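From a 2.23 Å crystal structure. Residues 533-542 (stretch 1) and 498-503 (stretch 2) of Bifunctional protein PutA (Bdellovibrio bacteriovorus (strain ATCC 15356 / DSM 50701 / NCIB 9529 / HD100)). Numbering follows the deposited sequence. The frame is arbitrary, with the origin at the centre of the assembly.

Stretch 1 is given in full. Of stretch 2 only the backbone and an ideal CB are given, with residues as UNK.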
# COMPACT_ATOMS: atom_id res chain seq x y z
N GLU B 533 40.83 4.20 5.85
CA GLU B 533 41.18 3.67 4.53
C GLU B 533 40.40 2.39 4.25
O GLU B 533 39.98 2.14 3.11
CB GLU B 533 42.68 3.41 4.44
CG GLU B 533 43.57 4.67 4.58
CD GLU B 533 43.92 5.06 6.03
OE1 GLU B 533 43.66 4.29 6.98
OE2 GLU B 533 44.49 6.16 6.21
N GLN B 534 40.20 1.55 5.26
CA GLN B 534 39.40 0.36 5.05
C GLN B 534 37.92 0.70 4.90
O GLN B 534 37.20 0.01 4.17
CB GLN B 534 39.64 -0.64 6.17
CG GLN B 534 41.06 -1.24 6.09
CD GLN B 534 41.46 -2.01 7.32
OE1 GLN B 534 41.10 -1.65 8.45
NE2 GLN B 534 42.27 -3.05 7.12
N ALA B 535 37.45 1.75 5.58
CA ALA B 535 36.09 2.21 5.36
C ALA B 535 35.91 2.67 3.92
O ALA B 535 34.87 2.41 3.31
CB ALA B 535 35.74 3.34 6.33
N GLU B 536 36.94 3.31 3.36
CA GLU B 536 36.88 3.71 1.95
C GLU B 536 36.81 2.49 1.03
O GLU B 536 36.06 2.47 0.05
CB GLU B 536 38.08 4.61 1.63
CG GLU B 536 38.24 5.04 0.17
CD GLU B 536 37.08 5.93 -0.30
OE1 GLU B 536 36.48 6.66 0.52
OE2 GLU B 536 36.77 5.89 -1.50
N GLN B 537 37.58 1.45 1.35
CA GLN B 537 37.50 0.20 0.59
C GLN B 537 36.12 -0.42 0.70
O GLN B 537 35.63 -1.02 -0.26
CB GLN B 537 38.58 -0.77 1.07
CG GLN B 537 40.01 -0.32 0.77
CD GLN B 537 41.08 -1.10 1.56
OE1 GLN B 537 40.98 -2.32 1.74
NE2 GLN B 537 42.09 -0.38 2.04
N ALA B 538 35.50 -0.36 1.88
CA ALA B 538 34.14 -0.87 2.01
C ALA B 538 33.17 -0.08 1.13
O ALA B 538 32.34 -0.66 0.42
CB ALA B 538 33.71 -0.86 3.48
N MET B 539 33.27 1.25 1.16
CA MET B 539 32.39 2.08 0.33
C MET B 539 32.59 1.79 -1.15
O MET B 539 31.61 1.71 -1.91
CB MET B 539 32.63 3.56 0.62
CG MET B 539 32.19 3.98 2.01
SD MET B 539 30.43 3.70 2.27
CE MET B 539 29.73 4.65 0.91
N GLN B 540 33.85 1.65 -1.59
CA GLN B 540 34.13 1.38 -3.00
C GLN B 540 33.61 0.01 -3.41
O GLN B 540 33.01 -0.13 -4.48
CB GLN B 540 35.64 1.48 -3.29
CG GLN B 540 36.21 2.91 -3.39
CD GLN B 540 35.60 3.74 -4.52
OE1 GLN B 540 35.13 3.20 -5.52
NE2 GLN B 540 35.62 5.06 -4.36
N ALA B 541 33.82 -1.02 -2.57
CA ALA B 541 33.33 -2.36 -2.88
C ALA B 541 31.80 -2.39 -3.00
O ALA B 541 31.25 -3.03 -3.91
CB ALA B 541 33.80 -3.36 -1.82
N ALA B 542 31.10 -1.67 -2.12
CA ALA B 542 29.64 -1.61 -2.17
C ALA B 542 29.14 -0.88 -3.41
O ALA B 542 28.17 -1.32 -4.05
CB ALA B 542 29.11 -0.91 -0.92
N UNK B 498 37.42 -10.57 12.08
CA UNK B 498 38.08 -9.81 11.04
C UNK B 498 37.09 -8.92 10.32
O UNK B 498 35.88 -9.18 10.32
CB UNK B 498 38.78 -10.74 10.05
N UNK B 499 37.62 -7.85 9.73
CA UNK B 499 36.87 -7.07 8.76
C UNK B 499 36.66 -7.92 7.51
O UNK B 499 37.53 -8.71 7.12
CB UNK B 499 37.59 -5.76 8.42
N UNK B 500 35.50 -7.77 6.86
CA UNK B 500 35.21 -8.52 5.65
C UNK B 500 34.72 -7.57 4.56
O UNK B 500 33.61 -7.05 4.65
CB UNK B 500 34.17 -9.61 5.92
N UNK B 501 35.53 -7.40 3.52
CA UNK B 501 35.20 -6.54 2.39
C UNK B 501 35.36 -7.35 1.10
O UNK B 501 36.41 -7.95 0.87
CB UNK B 501 36.08 -5.29 2.37
N UNK B 502 34.34 -7.31 0.24
CA UNK B 502 34.34 -8.11 -0.99
C UNK B 502 34.58 -9.58 -0.67
O UNK B 502 35.33 -10.27 -1.35
CB UNK B 502 35.40 -7.60 -1.97
N UNK B 503 33.97 -10.06 0.42
CA UNK B 503 34.07 -11.45 0.88
C UNK B 503 35.50 -11.87 1.20
O UNK B 503 35.80 -13.07 1.24
CB UNK B 503 33.49 -12.39 -0.18

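Stretch 1 is a helix whose course makes an angle of 33° with the strand 499-501 of stretch 2, the two axes coming within 9.0 Å. The face it offers is built from Gln 534, Gln 537, Ala 538 and Ala 541, with carboxamides in its N-terminal part (Gln 534, Gln 537) and the methyls of Ala 538 and Ala 541 toward its C-terminal end.

Position 498 has nothing of the helix within 5.5 Å of its ideal CB, so stretch 1 hardly restricts the choice; polar or apolar residues of many sizes would fit the extended backbone (-106/156). The deposited residue is Asn 498, which makes no contact with the helix.

At position 499 the CA-to-CB bond points toward the helix, but the nearest atom, OE1 of Gln 534, lies 5.4 Å from the ideal CB. A side chain of some length is needed to cross that gap. The extended backbone (-67/144) is congenial to beta-branched residues, while the carboxamide could also accept a polar partner; Ile, Leu, Met or Gln would all be reasonable. The residue is Ile 499, whose CD1 packs 3.4 Å from Gln 534 OE1, a van der Waals contact.

Position 500 alternates with its neighbours along the strand, and its CB finds no helix atom nearby. Backbone angles of -130/112 suit a beta-branched residue, and Val 500 fits them without touching stretch 1.

At position 501 the CA-to-CB bond points toward the helix. Its ideal CB is 4.8 Å from Ala 538 CA and 5.1 Å from Ala 541 CB, so the small alanines leave room for a medium-sized apolar side chain: Val, Ile or Leu, with beta-branching favoured by the strand angles (-127/130). Ile 501 contributes 90 Å² to the contact, the largest share of any residue here. Its CG2 lies 3.7 Å from Ala 541 CB, and its CD1 reaches 4.0 Å from Ala 538 CB and 3.3 Å from Gln 534 O. That carbonyl already accepts the backbone hydrogen bond from Ala 538 N, so an apolar neighbour does not cost it its partner.

At position 502 the backbone turns to a left-handed conformation (54/40), which favours Gly, Asn or Asp. The CB points sideways, 4.5 Å from Ala 541 CB, leaving room for a short polar side chain to bend toward the helix. Asn 502 does so: ND2 comes 3.5 Å from Ala 541 CB, and a water donates to both Asn 502 OD1 and Ala 541 O, each at 2.8 Å, linking the two stretches where no direct hydrogen bond exists.

Position 503 is also left-handed (60/21) but beyond the helix's reach; Gly, Asn or Asp would suit, and Asn 503 occupies it.

Stretch 2 (498-503) NIVINN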
# COMPACT_ATOMS: atom_id res chain seq x y z
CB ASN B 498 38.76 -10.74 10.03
CG ASN B 498 39.98 -11.40 10.59
OD1 ASN B 498 40.74 -10.78 11.34
ND2 ASN B 498 40.19 -12.67 10.24
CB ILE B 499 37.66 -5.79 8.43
CG1 ILE B 499 37.99 -5.03 9.70
CG2 ILE B 499 36.89 -4.91 7.47
CD1 ILE B 499 39.31 -4.27 9.61
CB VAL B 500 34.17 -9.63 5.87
CG1 VAL B 500 34.02 -10.42 4.59
CG2 VAL B 500 34.62 -10.53 7.01
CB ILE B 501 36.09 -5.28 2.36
CG1 ILE B 501 35.90 -4.48 3.65
CG2 ILE B 501 35.81 -4.44 1.13
CD1 ILE B 501 36.84 -3.28 3.77
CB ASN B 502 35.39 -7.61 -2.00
CG ASN B 502 34.82 -6.64 -3.02
OD1 ASN B 502 33.62 -6.66 -3.33
ND2 ASN B 502 35.67 -5.80 -3.56
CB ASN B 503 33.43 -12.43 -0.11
CG ASN B 503 31.90 -12.36 -0.12
OD1 ASN B 503 31.31 -11.75 0.78
ND2 ASN B 503 31.25 -12.99 -1.11
O HOH W 1 32.48 -5.07 -5.33
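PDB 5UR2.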